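Local coordinates for protein PtLCIB4 H88A mutant (Phaeodactylum tricornutum, PDB 5B5Z) that binds zinc and, as a homolog of the limiting CO2-inducible protein LCIB in a beta-carbonic anhydrase family, probably interconverts CO2 and bicarbonate, at residues N15-D27 with H115-V127. Sequence-based numbering, arbitrary orientation.
Sequences NVTLTAVKKAFPD and HVGVSWEGKWGTV. With ZN (zinc ion), chain C.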
ATOM      1  N   ASN A  15     -23.871  16.580 -15.208  1.00 36.86           N
ATOM      2  CA  ASN A  15     -23.662  15.538 -16.206  1.00 36.94           C
ATOM      3  C   ASN A  15     -24.193  14.177 -15.759  1.00 33.09           C
ATOM      4  O   ASN A  15     -24.672  14.025 -14.635  1.00 32.65           O
ATOM      5  CB  ASN A  15     -22.178  15.430 -16.542  1.00 37.27           C
ATOM      6  CG  ASN A  15     -21.342  15.031 -15.342  1.00 35.79           C
ATOM      7  OD1 ASN A  15     -21.183  13.850 -15.055  1.00 31.70           O
ATOM      8  ND2 ASN A  15     -20.814  16.020 -14.627  1.00 39.15           N
ATOM      9  N   VAL A  16     -24.088  13.191 -16.648  1.00 31.59           N
ATOM     10  CA  VAL A  16     -24.646  11.860 -16.428  1.00 28.38           C
ATOM     11  C   VAL A  16     -23.987  11.144 -15.247  1.00 26.52           C
ATOM     12  O   VAL A  16     -24.655  10.512 -14.428  1.00 27.03           O
ATOM     13  CB  VAL A  16     -24.500  10.997 -17.696  1.00 29.14           C
ATOM     14  CG1 VAL A  16     -24.913   9.559 -17.424  1.00 32.32           C
ATOM     15  CG2 VAL A  16     -25.315  11.600 -18.840  1.00 35.82           C
ATOM     16  N   THR A  17     -22.670  11.268 -15.157  1.00 27.58           N
ATOM     17  CA  THR A  17     -21.929  10.641 -14.072  1.00 22.81           C
ATOM     18  C   THR A  17     -22.299  11.267 -12.738  1.00 24.00           C
ATOM     19  O   THR A  17     -22.600  10.553 -11.781  1.00 23.91           O
ATOM     20  CB  THR A  17     -20.407  10.751 -14.293  1.00 24.76           C
ATOM     21  OG1 THR A  17     -20.064  10.124 -15.532  1.00 27.21           O
ATOM     22  CG2 THR A  17     -19.648  10.066 -13.161  1.00 23.47           C
ATOM     23  N   LEU A  18     -22.289  12.597 -12.675  1.00 25.97           N
ATOM     24  CA  LEU A  18     -22.587  13.298 -11.426  1.00 24.75           C
ATOM     25  C   LEU A  18     -24.010  13.007 -10.939  1.00 24.97           C
ATOM     26  O   LEU A  18     -24.247  12.856  -9.742  1.00 22.68           O
ATOM     27  CB  LEU A  18     -22.371  14.809 -11.589  1.00 28.28           C
ATOM     28  CG  LEU A  18     -22.653  15.685 -10.366  1.00 28.52           C
ATOM     29  CD1 LEU A  18     -21.841  15.217  -9.165  1.00 29.65           C
ATOM     30  CD2 LEU A  18     -22.357  17.154 -10.651  1.00 32.56           C
ATOM     31  N   THR A  19     -24.956  12.919 -11.866  1.00 25.98           N
ATOM     32  CA  THR A  19     -26.323  12.563 -11.497  1.00 26.48           C
ATOM     33  C   THR A  19     -26.378  11.189 -10.834  1.00 23.62           C
ATOM     34  O   THR A  19     -27.016  11.015  -9.795  1.00 23.12           O
ATOM     35  CB  THR A  19     -27.250  12.576 -12.726  1.00 27.72           C
ATOM     36  OG1 THR A  19     -27.400  13.929 -13.174  1.00 35.05           O
ATOM     37  CG2 THR A  19     -28.621  11.989 -12.378  1.00 30.64           C
ATOM     38  N   ALA A  20     -25.700  10.221 -11.442  1.00 22.15           N
ATOM     39  CA  ALA A  20     -25.653   8.874 -10.903  1.00 18.73           C
ATOM     40  C   ALA A  20     -25.075   8.878  -9.489  1.00 19.89           C
ATOM     41  O   ALA A  20     -25.611   8.230  -8.592  1.00 19.41           O
ATOM     42  CB  ALA A  20     -24.832   7.979 -11.802  1.00 21.22           C
ATOM     43  N   VAL A  21     -24.002   9.639  -9.297  1.00 20.30           N
ATOM     44  CA  VAL A  21     -23.333   9.703  -8.001  1.00 19.40           C
ATOM     45  C   VAL A  21     -24.262  10.240  -6.920  1.00 18.61           C
ATOM     46  O   VAL A  21     -24.373   9.646  -5.850  1.00 19.63           O
ATOM     47  CB  VAL A  21     -22.060  10.585  -8.058  1.00 16.57           C
ATOM     48  CG1 VAL A  21     -21.543  10.891  -6.643  1.00 18.21           C
ATOM     49  CG2 VAL A  21     -20.991   9.887  -8.906  1.00 20.11           C
ATOM     50  N   LYS A  22     -24.935  11.357  -7.208  1.00 20.57           N
ATOM     51  CA  LYS A  22     -25.795  12.017  -6.227  1.00 21.39           C
ATOM     52  C   LYS A  22     -27.100  11.237  -6.019  1.00 17.72           C
ATOM     53  O   LYS A  22     -27.702  11.289  -4.942  1.00 19.73           O
ATOM     54  CB  LYS A  22     -26.093  13.462  -6.659  1.00 25.78           C
ATOM     55  CG  LYS A  22     -24.866  14.380  -6.643  1.00 26.09           C
ATOM     56  CD  LYS A  22     -24.112  14.273  -5.322  1.00 24.79           C
ATOM     57  CE  LYS A  22     -22.940  15.243  -5.267  1.00 29.18           C
ATOM     58  NZ  LYS A  22     -23.408  16.662  -5.318  1.00 34.36           N
ATOM     59  N   LYS A  23     -27.495  10.478  -7.032  1.00 19.86           N
ATOM     60  CA  LYS A  23     -28.694   9.648  -6.946  1.00 21.02           C
ATOM     61  C   LYS A  23     -28.518   8.578  -5.873  1.00 19.54           C
ATOM     62  O   LYS A  23     -29.400   8.351  -5.044  1.00 19.90           O
ATOM     63  CB  LYS A  23     -28.994   8.993  -8.303  1.00 25.65           C
ATOM     64  CG  LYS A  23     -30.421   9.105  -8.790  1.00 31.88           C
ATOM     65  CD  LYS A  23     -30.663   8.176  -9.978  1.00 28.56           C
ATOM     66  CE  LYS A  23     -32.094   7.613  -9.930  1.00 27.94           C
ATOM     67  NZ  LYS A  23     -32.454   6.981 -11.219  1.00 35.72           N
ATOM     68  N   ALA A  24     -27.346   7.946  -5.856  1.00 17.86           N
ATOM     69  CA  ALA A  24     -27.121   6.827  -4.953  1.00 16.87           C
ATOM     70  C   ALA A  24     -26.521   7.296  -3.628  1.00 15.90           C
ATOM     71  O   ALA A  24     -26.766   6.698  -2.579  1.00 15.43           O
ATOM     72  CB  ALA A  24     -26.210   5.787  -5.610  1.00 17.75           C
ATOM     73  N   PHE A  25     -25.729   8.363  -3.703  1.00 17.29           N
ATOM     74  CA  PHE A  25     -24.999   8.899  -2.553  1.00 16.73           C
ATOM     75  C   PHE A  25     -25.180  10.417  -2.458  1.00 18.84           C
ATOM     76  O   PHE A  25     -24.319  11.175  -2.872  1.00 18.63           O
ATOM     77  CB  PHE A  25     -23.503   8.534  -2.664  1.00 17.31           C
ATOM     78  CG  PHE A  25     -23.258   7.054  -2.816  1.00 14.31           C
ATOM     79  CD1 PHE A  25     -23.369   6.215  -1.723  1.00 16.41           C
ATOM     80  CD2 PHE A  25     -22.955   6.506  -4.053  1.00 18.26           C
ATOM     81  CE1 PHE A  25     -23.182   4.857  -1.850  1.00 15.57           C
ATOM     82  CE2 PHE A  25     -22.759   5.138  -4.191  1.00 18.40           C
ATOM     83  CZ  PHE A  25     -22.867   4.315  -3.081  1.00 15.65           C
ATOM     84  N   PRO A  26     -26.332  10.866  -1.929  1.00 19.14           N
ATOM     85  CA  PRO A  26     -26.695  12.286  -1.923  1.00 21.70           C
ATOM     86  C   PRO A  26     -25.695  13.145  -1.185  1.00 18.39           C
ATOM     87  O   PRO A  26     -25.570  14.331  -1.494  1.00 20.97           O
ATOM     88  CB  PRO A  26     -28.030  12.314  -1.174  1.00 23.15           C
ATOM     89  CG  PRO A  26     -28.529  10.969  -1.235  1.00 20.45           C
ATOM     90  CD  PRO A  26     -27.420  10.012  -1.432  1.00 19.43           C
ATOM     91  N   ASP A  27     -25.010  12.546  -0.212  1.00 18.70           N
ATOM     92  CA  ASP A  27     -24.126  13.296   0.672  1.00 19.01           C
ATOM     93  C   ASP A  27     -22.669  13.244   0.225  1.00 17.14           C
ATOM     94  O   ASP A  27     -21.804  13.716   0.949  1.00 20.09           O
ATOM     95  CB  ASP A  27     -24.254  12.784   2.117  1.00 19.56           C
ATOM     96  CG  ASP A  27     -24.040  11.275   2.249  1.00 21.76           C
ATOM     97  OD1 ASP A  27     -24.233  10.528   1.265  1.00 24.66           O
ATOM     98  OD2 ASP A  27     -23.736  10.819   3.375  1.00 24.28           O
ATOM     99  N   HIS A 115     -13.986   1.246  -2.389  1.00 12.09           N
ATOM    100  CA  HIS A 115     -14.120   2.161  -3.527  1.00 12.26           C
ATOM    101  C   HIS A 115     -14.928   1.524  -4.652  1.00 13.10           C
ATOM    102  O   HIS A 115     -15.163   0.314  -4.665  1.00 12.23           O
ATOM    103  CB  HIS A 115     -12.745   2.638  -4.042  1.00 12.75           C
ATOM    104  CG  HIS A 115     -11.993   1.620  -4.839  1.00 11.86           C
ATOM    105  ND1 HIS A 115     -11.614   1.825  -6.150  1.00 12.72           N
ATOM    106  CD2 HIS A 115     -11.533   0.393  -4.503  1.00 12.45           C
ATOM    107  CE1 HIS A 115     -10.969   0.755  -6.588  1.00 14.28           C
ATOM    108  NE2 HIS A 115     -10.887  -0.121  -5.605  1.00 18.34           N
ATOM    109  N   VAL A 116     -15.352   2.357  -5.592  1.00 12.23           N
ATOM    110  CA  VAL A 116     -16.168   1.890  -6.706  1.00 13.95           C
ATOM    111  C   VAL A 116     -16.017   2.861  -7.867  1.00 14.26           C
ATOM    112  O   VAL A 116     -15.952   4.071  -7.654  1.00 15.46           O
ATOM    113  CB  VAL A 116     -17.650   1.754  -6.294  1.00 13.94           C
ATOM    114  CG1 VAL A 116     -18.217   3.089  -5.814  1.00 15.44           C
ATOM    115  CG2 VAL A 116     -18.462   1.181  -7.442  1.00 16.44           C
ATOM    116  N   GLY A 117     -15.930   2.324  -9.078  1.00 15.17           N
ATOM    117  CA  GLY A 117     -15.883   3.142 -10.275  1.00 14.30           C
ATOM    118  C   GLY A 117     -17.273   3.495 -10.765  1.00 13.91           C
ATOM    119  O   GLY A 117     -18.217   2.731 -10.586  1.00 17.37           O
ATOM    120  N   VAL A 118     -17.400   4.679 -11.343  1.00 16.19           N
ATOM    121  CA  VAL A 118     -18.642   5.031 -12.022  1.00 15.44           C
ATOM    122  C   VAL A 118     -18.233   5.622 -13.372  1.00 24.36           C
ATOM    123  O   VAL A 118     -17.319   6.436 -13.441  1.00 21.72           O
ATOM    124  CB  VAL A 118     -19.508   6.003 -11.191  1.00 16.57           C
ATOM    125  CG1 VAL A 118     -18.775   7.316 -10.905  1.00 22.31           C
ATOM    126  CG2 VAL A 118     -20.851   6.248 -11.909  1.00 21.37           C
ATOM    127  N   SER A 119     -18.877   5.167 -14.440  1.00 23.88           N
ATOM    128  CA  SER A 119     -18.403   5.480 -15.785  1.00 23.43           C
ATOM    129  C   SER A 119     -18.997   6.780 -16.309  1.00 27.59           C
ATOM    130  O   SER A 119     -19.840   7.401 -15.665  1.00 25.05           O
ATOM    131  CB  SER A 119     -18.731   4.345 -16.754  1.00 25.02           C
ATOM    132  OG  SER A 119     -20.126   4.275 -17.004  1.00 27.01           O
ATOM    133  N   TRP A 120     -18.553   7.179 -17.495  1.00 30.91           N
ATOM    134  CA  TRP A 120     -19.094   8.361 -18.145  1.00 30.53           C
ATOM    135  C   TRP A 120     -20.584   8.174 -18.440  1.00 32.31           C
ATOM    136  O   TRP A 120     -21.319   9.153 -18.542  1.00 35.84           O
ATOM    137  CB  TRP A 120     -18.321   8.675 -19.433  1.00 34.80           C
ATOM    138  CG  TRP A 120     -18.494   7.640 -20.504  1.00 40.90           C
ATOM    139  CD1 TRP A 120     -17.952   6.385 -20.532  1.00 41.13           C
ATOM    140  CD2 TRP A 120     -19.267   7.769 -21.708  1.00 43.50           C
ATOM    141  NE1 TRP A 120     -18.339   5.728 -21.676  1.00 44.71           N
ATOM    142  CE2 TRP A 120     -19.143   6.555 -22.415  1.00 44.89           C
ATOM    143  CE3 TRP A 120     -20.045   8.792 -22.256  1.00 46.27           C
ATOM    144  CZ2 TRP A 120     -19.773   6.339 -23.645  1.00 50.08           C
ATOM    145  CZ3 TRP A 120     -20.672   8.573 -23.477  1.00 47.53           C
ATOM    146  CH2 TRP A 120     -20.532   7.357 -24.155  1.00 48.15           C
ATOM    147  N   GLU A 121     -21.029   6.921 -18.547  1.00 31.20           N
ATOM    148  CA  GLU A 121     -22.448   6.614 -18.780  1.00 31.61           C
ATOM    149  C   GLU A 121     -23.251   6.404 -17.496  1.00 34.45           C
ATOM    150  O   GLU A 121     -24.424   6.015 -17.559  1.00 29.65           O
ATOM    151  CB  GLU A 121     -22.605   5.352 -19.631  1.00 36.18           C
ATOM    152  CG  GLU A 121     -22.082   5.423 -21.050  1.00 42.59           C
ATOM    153  CD  GLU A 121     -21.732   4.038 -21.585  1.00 49.79           C
ATOM    154  OE1 GLU A 121     -22.488   3.082 -21.304  1.00 48.96           O
ATOM    155  OE2 GLU A 121     -20.700   3.889 -22.273  1.00 54.60           O
ATOM    156  N   GLY A 122     -22.623   6.619 -16.340  1.00 26.40           N
ATOM    157  CA  GLY A 122     -23.291   6.444 -15.057  1.00 26.09           C
ATOM    158  C   GLY A 122     -23.442   5.004 -14.593  1.00 23.13           C
ATOM    159  O   GLY A 122     -24.286   4.698 -13.741  1.00 28.05           O
ATOM    160  N   LYS A 123     -22.633   4.109 -15.147  1.00 24.03           N
ATOM    161  CA  LYS A 123     -22.685   2.695 -14.777  1.00 24.89           C
ATOM    162  C   LYS A 123     -21.722   2.434 -13.611  1.00 21.44           C
ATOM    163  O   LYS A 123     -20.556   2.845 -13.665  1.00 25.04           O
ATOM    164  CB  LYS A 123     -22.327   1.815 -15.982  1.00 28.76           C
ATOM    165  CG  LYS A 123     -22.214   0.327 -15.690  1.00 32.07           C
ATOM    166  CD  LYS A 123     -21.917  -0.474 -16.963  1.00 35.54           C
ATOM    167  CE  LYS A 123     -22.126  -1.977 -16.761  1.00 40.06           C
ATOM    168  NZ  LYS A 123     -23.502  -2.425 -17.142  1.00 46.50           N
ATOM    169  N   TRP A 124     -22.209   1.771 -12.566  1.00 19.82           N
ATOM    170  CA  TRP A 124     -21.387   1.492 -11.378  1.00 18.52           C
ATOM    171  C   TRP A 124     -20.526   0.246 -11.550  1.00 21.41           C
ATOM    172  O   TRP A 124     -20.894  -0.684 -12.264  1.00 21.86           O
ATOM    173  CB  TRP A 124     -22.276   1.329 -10.139  1.00 18.36           C
ATOM    174  CG  TRP A 124     -22.956   2.590  -9.739  1.00 17.91           C
ATOM    175  CD1 TRP A 124     -24.245   2.963 -10.025  1.00 19.76           C
ATOM    176  CD2 TRP A 124     -22.380   3.673  -8.996  1.00 19.04           C
ATOM    177  NE1 TRP A 124     -24.503   4.207  -9.497  1.00 18.18           N
ATOM    178  CE2 TRP A 124     -23.373   4.666  -8.862  1.00 18.93           C
ATOM    179  CE3 TRP A 124     -21.115   3.896  -8.425  1.00 18.14           C
ATOM    180  CZ2 TRP A 124     -23.147   5.861  -8.179  1.00 20.13           C
ATOM    181  CZ3 TRP A 124     -20.896   5.072  -7.749  1.00 17.26           C
ATOM    182  CH2 TRP A 124     -21.909   6.046  -7.630  1.00 19.81           C
ATOM    183  N   GLY A 125     -19.373   0.224 -10.885  1.00 15.89           N
ATOM    184  CA  GLY A 125     -18.539  -0.963 -10.876  1.00 17.07           C
ATOM    185  C   GLY A 125     -17.486  -0.986 -11.959  1.00 18.27           C
ATOM    186  O   GLY A 125     -16.826  -2.004 -12.154  1.00 19.77           O
ATOM    187  N   THR A 126     -17.339   0.133 -12.664  1.00 18.28           N
ATOM    188  CA  THR A 126     -16.367   0.243 -13.740  1.00 21.72           C
ATOM    189  C   THR A 126     -15.999   1.705 -13.968  1.00 24.23           C
ATOM    190  O   THR A 126     -16.787   2.613 -13.690  1.00 24.58           O
ATOM    191  CB  THR A 126     -16.895  -0.386 -15.057  1.00 27.76           C
ATOM    192  OG1 THR A 126     -15.849  -0.397 -16.038  1.00 26.63           O
ATOM    193  CG2 THR A 126     -18.109   0.376 -15.602  1.00 26.66           C
ATOM    194  N   VAL A 127     -14.789   1.936 -14.461  1.00 24.30           N
ATOM    195  CA  VAL A 127     -14.371   3.288 -14.801  1.00 25.16           C
ATOM    196  C   VAL A 127     -13.240   3.211 -15.822  1.00 25.20           C
ATOM    197  O   VAL A 127     -12.465   2.256 -15.839  1.00 24.49           O
ATOM    198  CB  VAL A 127     -13.947   4.097 -13.547  1.00 24.25           C
ATOM    199  CG1 VAL A 127     -12.651   3.545 -12.946  1.00 23.72           C
ATOM    200  CG2 VAL A 127     -13.831   5.582 -13.880  1.00 28.33           C
TER
HETATM  201 ZN    ZN C 500     -10.100  -2.046  -5.605  1.00 11.81          ZN
HETATM  202  O   HOH W   1     -20.813  12.069 -17.742  1.00 37.77           O
HETATM  203  O   HOH W   2     -26.928   5.891  -9.389  1.00 19.75           O
HETATM  204  O   HOH W   3      -9.785  -2.311  -7.479  1.00 16.17           O
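Helix 16-24 comes closest to the loop after strand 107-117 where Thr17 CA lies 4.5 Å from Gly122 CA, at the end of the type I turn Ser119-Gly122. Thr17 carries the one direct hydrogen bond between the segments: OG1 donates to Ser119 O (2.7 Å), tilted 28° from the carbonyl plane, while Gly122 N reaches the same oxygen from the opposite face. OG1 lies beside the backbone N and anti to the carbonyl carbon (chi1 -59°), which turns the hydroxyl to the turn and sets the CG2 methyl against Val118 CG1 at 3.7 Å. A valine in its place would probably leave Ser119 O with the turn's own N-H but without its grip on the helix. Water 1 accepts from Thr17 N and donates to Trp120 O (3.1 Å). Val16 CG1 lies against the Glu121 peptide, and Ala20 CB against Gly122, where a side chain would be cramped. His115, near the end of the strand, binds zinc with Cys59 and Cys139, away from the helix. Trp124 reaches back to the helix: its CZ2 edge meets Ala20 O in the ring plane (3.4 Å), and Val118 CG2 sits over one face. Phe25, just past the helix, turns its edge to the face of Trp124's six-membered ring in an offset edge-to-face pair, planes at 79°, centroids 5.5 Å apart. Met206, Val207 and Ile246 also touch Trp124. Water 2 accepts from Trp124 NE1 (3.0 Å) and donates to Ala20 O, giving the buried indole N-H a partner. One hydroxyl, two bridging waters and apolar packing thus join the N-terminal helix to the loop beside the metal-bearing strand.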